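Local coordinates for protein (S)-2-haloacid dehalogenase IVA (Burkholderia cepacia, PDB 2NO4) that catalyses the hydrolytic dehalogenation of short-chain (S)-2-haloacids, giving (R)-2-hydroxyacids with inversion of configuration, at residues D109-Y122 with N223-N235. Residues are numbered along the deposited sequence; the frame is centred on the assembly and turned at random.
Sequences DAAETLEKLKSAGY and NSLSELWPLLAKN. With SO4 (sulfate ion), chain L; SO4 (sulfate ion), chain M.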
# COMPACT_ATOMS: atom_id res chain seq x y z
N ASP B 109 -18.30 19.17 -8.93
CA ASP B 109 -18.76 20.05 -7.87
C ASP B 109 -17.61 20.70 -7.06
O ASP B 109 -17.87 21.45 -6.12
CB ASP B 109 -19.70 19.29 -6.92
CG ASP B 109 -21.03 18.87 -7.58
OD1 ASP B 109 -21.24 19.18 -8.79
OD2 ASP B 109 -21.86 18.23 -6.90
N ALA B 110 -16.35 20.38 -7.40
CA ALA B 110 -15.22 20.83 -6.60
C ALA B 110 -15.09 22.39 -6.51
O ALA B 110 -15.01 22.95 -5.42
CB ALA B 110 -13.89 20.18 -7.10
N ALA B 111 -15.03 23.07 -7.67
CA ALA B 111 -14.76 24.53 -7.68
C ALA B 111 -15.87 25.30 -6.96
O ALA B 111 -15.61 26.16 -6.10
CB ALA B 111 -14.55 25.05 -9.12
N GLU B 112 -17.11 24.95 -7.28
CA GLU B 112 -18.24 25.61 -6.69
C GLU B 112 -18.32 25.38 -5.19
O GLU B 112 -18.60 26.31 -4.45
CB GLU B 112 -19.53 25.16 -7.37
CG GLU B 112 -20.70 25.97 -6.88
CD GLU B 112 -22.01 25.61 -7.54
OE1 GLU B 112 -22.05 24.97 -8.62
OE2 GLU B 112 -23.03 26.01 -6.95
N THR B 113 -18.12 24.14 -4.73
CA THR B 113 -18.18 23.93 -3.27
C THR B 113 -17.05 24.61 -2.48
O THR B 113 -17.31 25.22 -1.45
CB THR B 113 -18.62 22.48 -2.78
OG1 THR B 113 -17.78 21.99 -1.72
CG2 THR B 113 -18.83 21.51 -3.86
N LEU B 114 -15.83 24.58 -2.99
CA LEU B 114 -14.76 25.33 -2.35
C LEU B 114 -15.06 26.86 -2.30
O LEU B 114 -14.84 27.49 -1.25
CB LEU B 114 -13.39 24.95 -2.94
CG LEU B 114 -12.78 23.76 -2.13
CD1 LEU B 114 -13.70 22.56 -2.08
CD2 LEU B 114 -11.46 23.37 -2.68
N GLU B 115 -15.62 27.43 -3.38
CA GLU B 115 -16.07 28.83 -3.34
C GLU B 115 -17.13 29.09 -2.26
O GLU B 115 -17.01 30.02 -1.51
CB GLU B 115 -16.53 29.34 -4.70
CG GLU B 115 -16.98 30.84 -4.70
CD GLU B 115 -16.04 31.78 -3.92
OE1 GLU B 115 -14.87 31.97 -4.34
OE2 GLU B 115 -16.46 32.34 -2.87
N LYS B 116 -18.13 28.22 -2.13
CA LYS B 116 -19.16 28.40 -1.07
C LYS B 116 -18.52 28.39 0.32
O LYS B 116 -18.82 29.23 1.17
CB LYS B 116 -20.25 27.31 -1.16
CG LYS B 116 -21.13 27.31 -2.43
CD LYS B 116 -22.25 26.24 -2.29
CE LYS B 116 -23.07 25.99 -3.55
NZ LYS B 116 -23.72 27.26 -3.94
N LEU B 117 -17.60 27.44 0.53
CA LEU B 117 -16.90 27.33 1.81
C LEU B 117 -16.03 28.55 2.08
O LEU B 117 -15.96 29.03 3.21
CB LEU B 117 -16.03 26.06 1.86
CG LEU B 117 -16.83 24.75 1.93
CD1 LEU B 117 -15.90 23.52 1.90
CD2 LEU B 117 -17.74 24.72 3.16
N LYS B 118 -15.35 29.05 1.05
CA LYS B 118 -14.52 30.24 1.23
C LYS B 118 -15.42 31.47 1.55
O LYS B 118 -15.03 32.33 2.36
CB LYS B 118 -13.69 30.46 -0.02
CG LYS B 118 -12.28 30.98 0.21
CD LYS B 118 -11.59 31.10 -1.16
CE LYS B 118 -10.93 32.46 -1.37
NZ LYS B 118 -9.47 32.44 -1.07
N SER B 119 -16.62 31.51 0.97
CA SER B 119 -17.63 32.56 1.21
C SER B 119 -18.17 32.50 2.64
O SER B 119 -18.52 33.53 3.21
CB SER B 119 -18.80 32.50 0.19
OG SER B 119 -19.89 31.64 0.61
N ALA B 120 -18.26 31.30 3.21
CA ALA B 120 -18.68 31.16 4.60
C ALA B 120 -17.58 31.55 5.61
O ALA B 120 -17.77 31.42 6.82
CB ALA B 120 -19.22 29.75 4.86
N GLY B 121 -16.44 32.03 5.12
CA GLY B 121 -15.32 32.42 5.99
C GLY B 121 -14.38 31.34 6.55
O GLY B 121 -13.60 31.62 7.46
N TYR B 122 -14.44 30.11 6.03
CA TYR B 122 -13.45 29.08 6.38
C TYR B 122 -12.10 29.34 5.75
O TYR B 122 -12.01 29.88 4.66
CB TYR B 122 -13.89 27.70 5.90
CG TYR B 122 -15.07 27.15 6.62
CD1 TYR B 122 -16.36 27.18 6.05
CD2 TYR B 122 -14.92 26.60 7.89
CE1 TYR B 122 -17.44 26.63 6.72
CE2 TYR B 122 -16.00 26.08 8.58
CZ TYR B 122 -17.25 26.09 7.99
OH TYR B 122 -18.30 25.56 8.70
N ASN B 223 -21.92 11.60 -0.40
CA ASN B 223 -21.62 11.00 -1.69
C ASN B 223 -21.13 12.00 -2.74
O ASN B 223 -20.85 11.63 -3.85
CB ASN B 223 -22.82 10.17 -2.21
CG ASN B 223 -24.05 11.03 -2.58
OD1 ASN B 223 -25.11 10.49 -2.90
ND2 ASN B 223 -23.91 12.36 -2.53
N SER B 224 -21.01 13.26 -2.34
CA SER B 224 -20.66 14.31 -3.26
C SER B 224 -20.06 15.45 -2.48
O SER B 224 -20.50 15.74 -1.36
CB SER B 224 -21.95 14.82 -3.96
OG SER B 224 -21.66 15.96 -4.72
N LEU B 225 -19.12 16.15 -3.11
CA LEU B 225 -18.58 17.35 -2.50
C LEU B 225 -19.67 18.44 -2.25
O LEU B 225 -19.61 19.18 -1.27
CB LEU B 225 -17.49 17.90 -3.42
CG LEU B 225 -16.11 17.23 -3.47
CD1 LEU B 225 -15.43 17.68 -4.78
CD2 LEU B 225 -15.23 17.54 -2.24
N SER B 226 -20.66 18.54 -3.14
CA SER B 226 -21.79 19.46 -2.95
C SER B 226 -22.51 19.26 -1.60
O SER B 226 -23.05 20.22 -1.05
CB SER B 226 -22.78 19.34 -4.12
OG SER B 226 -23.44 18.08 -4.07
N GLU B 227 -22.51 18.04 -1.08
CA GLU B 227 -23.15 17.76 0.22
C GLU B 227 -22.42 18.27 1.42
O GLU B 227 -22.95 18.23 2.53
CB GLU B 227 -23.41 16.26 0.38
CG GLU B 227 -24.28 15.69 -0.71
CD GLU B 227 -25.72 16.22 -0.69
OE1 GLU B 227 -26.42 16.00 -1.70
OE2 GLU B 227 -26.15 16.84 0.31
N LEU B 228 -21.19 18.74 1.20
CA LEU B 228 -20.44 19.39 2.26
C LEU B 228 -21.07 20.72 2.58
O LEU B 228 -20.88 21.24 3.68
CB LEU B 228 -18.99 19.63 1.81
CG LEU B 228 -18.03 18.45 1.63
CD1 LEU B 228 -16.68 18.98 1.07
CD2 LEU B 228 -17.82 17.69 2.98
N TRP B 229 -21.81 21.29 1.62
CA TRP B 229 -22.41 22.62 1.86
C TRP B 229 -23.45 22.62 3.01
O TRP B 229 -23.30 23.39 3.95
CB TRP B 229 -22.95 23.24 0.55
CG TRP B 229 -23.43 24.70 0.68
CD1 TRP B 229 -24.59 25.21 0.15
CD2 TRP B 229 -22.77 25.79 1.34
NE1 TRP B 229 -24.68 26.55 0.43
CE2 TRP B 229 -23.59 26.94 1.17
CE3 TRP B 229 -21.56 25.92 2.08
CZ2 TRP B 229 -23.25 28.20 1.70
CZ3 TRP B 229 -21.22 27.17 2.62
CH2 TRP B 229 -22.07 28.31 2.42
N PRO B 230 -24.49 21.77 2.94
CA PRO B 230 -25.38 21.72 4.11
C PRO B 230 -24.69 21.31 5.41
O PRO B 230 -25.13 21.70 6.51
CB PRO B 230 -26.44 20.67 3.72
CG PRO B 230 -25.89 19.94 2.51
CD PRO B 230 -24.98 20.92 1.83
N LEU B 231 -23.62 20.51 5.28
CA LEU B 231 -22.85 20.08 6.47
C LEU B 231 -22.09 21.21 7.13
O LEU B 231 -21.92 21.23 8.34
CB LEU B 231 -21.90 18.94 6.09
CG LEU B 231 -21.14 18.22 7.19
CD1 LEU B 231 -22.12 17.37 7.96
CD2 LEU B 231 -20.04 17.36 6.56
N LEU B 232 -21.63 22.16 6.35
CA LEU B 232 -20.69 23.17 6.87
C LEU B 232 -21.16 24.62 6.80
O LEU B 232 -20.47 25.51 7.33
CB LEU B 232 -19.32 23.04 6.18
CG LEU B 232 -18.48 21.77 6.47
CD1 LEU B 232 -17.45 21.53 5.38
CD2 LEU B 232 -17.78 21.86 7.85
N ALA B 233 -22.29 24.88 6.14
CA ALA B 233 -22.74 26.28 5.98
C ALA B 233 -22.93 26.93 7.35
O ALA B 233 -23.43 26.29 8.27
CB ALA B 233 -24.01 26.34 5.17
N LYS B 234 -22.53 28.19 7.49
CA LYS B 234 -22.62 28.92 8.76
C LYS B 234 -23.83 29.87 8.81
O LYS B 234 -24.37 30.27 7.77
CB LYS B 234 -21.31 29.66 9.05
CG LYS B 234 -20.12 28.73 9.30
CD LYS B 234 -19.07 29.33 10.21
CE LYS B 234 -18.26 28.21 10.90
NZ LYS B 234 -17.29 28.63 11.97
N ASN B 235 -24.27 30.20 10.02
CA ASN B 235 -25.31 31.22 10.21
C ASN B 235 -24.87 32.59 9.68
O ASN B 235 -23.71 32.95 9.86
CB ASN B 235 -25.72 31.32 11.68
CG ASN B 235 -26.13 30.00 12.25
OD1 ASN B 235 -26.54 29.09 11.54
ND2 ASN B 235 -26.03 29.88 13.57
S SO4 L . -18.58 15.44 -6.90
O1 SO4 L . -18.03 16.67 -7.53
O2 SO4 L . -18.33 14.21 -7.69
O3 SO4 L . -18.00 15.36 -5.58
O4 SO4 L . -20.03 15.50 -6.85
S SO4 M . -26.20 25.44 -7.02
O1 SO4 M . -27.62 25.07 -7.13
O2 SO4 M . -25.97 26.18 -5.78
O3 SO4 M . -25.45 24.19 -7.24
O4 SO4 M . -25.75 26.32 -8.08
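Helix 110-119 and the short helix 228-232 run side by side in nearly the same direction, their axes 10.2 Å apart and 13° from parallel. Trp229 has the most surface buried against the other segment. Its CG lies anti to the backbone N (chi1 -172°), which carries the indole toward helix 110-119. Lys116 crosses it at about a right angle: CD sits 3.4 Å from the centroid of the five-membered ring, over the face, in a CH-pi contact. The opposite face carries the CB of Ala233. Ala120 CB meets the six-membered ring at its edge, 4.0 Å from Trp229 CZ3. The Lys116 chain bends at its last torsion. NZ makes a salt bridge with Glu112 OE2, whose hydrogen bond is weak, and donates to O2 of one sulfate. Its ammonium forms an off-centre cation-pi pair with the indole.

Deeper in, Leu117 CD2 packs on Leu232 CB at 3.8 Å. Beyond the Schellman turn at Gly121, Tyr122 OH donates to Leu232 O at 2.6 Å, in the carbonyl plane and on a lone pair. This bond ties the residue just before strand 123-128 to the C-terminal end of helix 228-232. Lys234 CE lies 3.4 Å from the same Tyr122 OH.

At the other end Leu225 CD1 touches Ala110 CB. A second sulfate joins the start of helix 110-119 to the start of the 3-10 turn 225-227. It accepts from Asp109 N, Ser224 OG and Leu225 N; Leu225 N to sulfate O3 is 2.8 Å and nearly straight (173°). Both sulfates probably come from the crystallisation liquor. Arg206 also binds sulfate. Ser224 OG accepts from Ser226 N in an ST turn.

Leu117, Leu228 and Leu232 also reach strand 16-19, which leads to the nucleophile Asp20. The arrangement is that of neighbouring helices packed on the parallel sheet of the Rossmann-like HAD core.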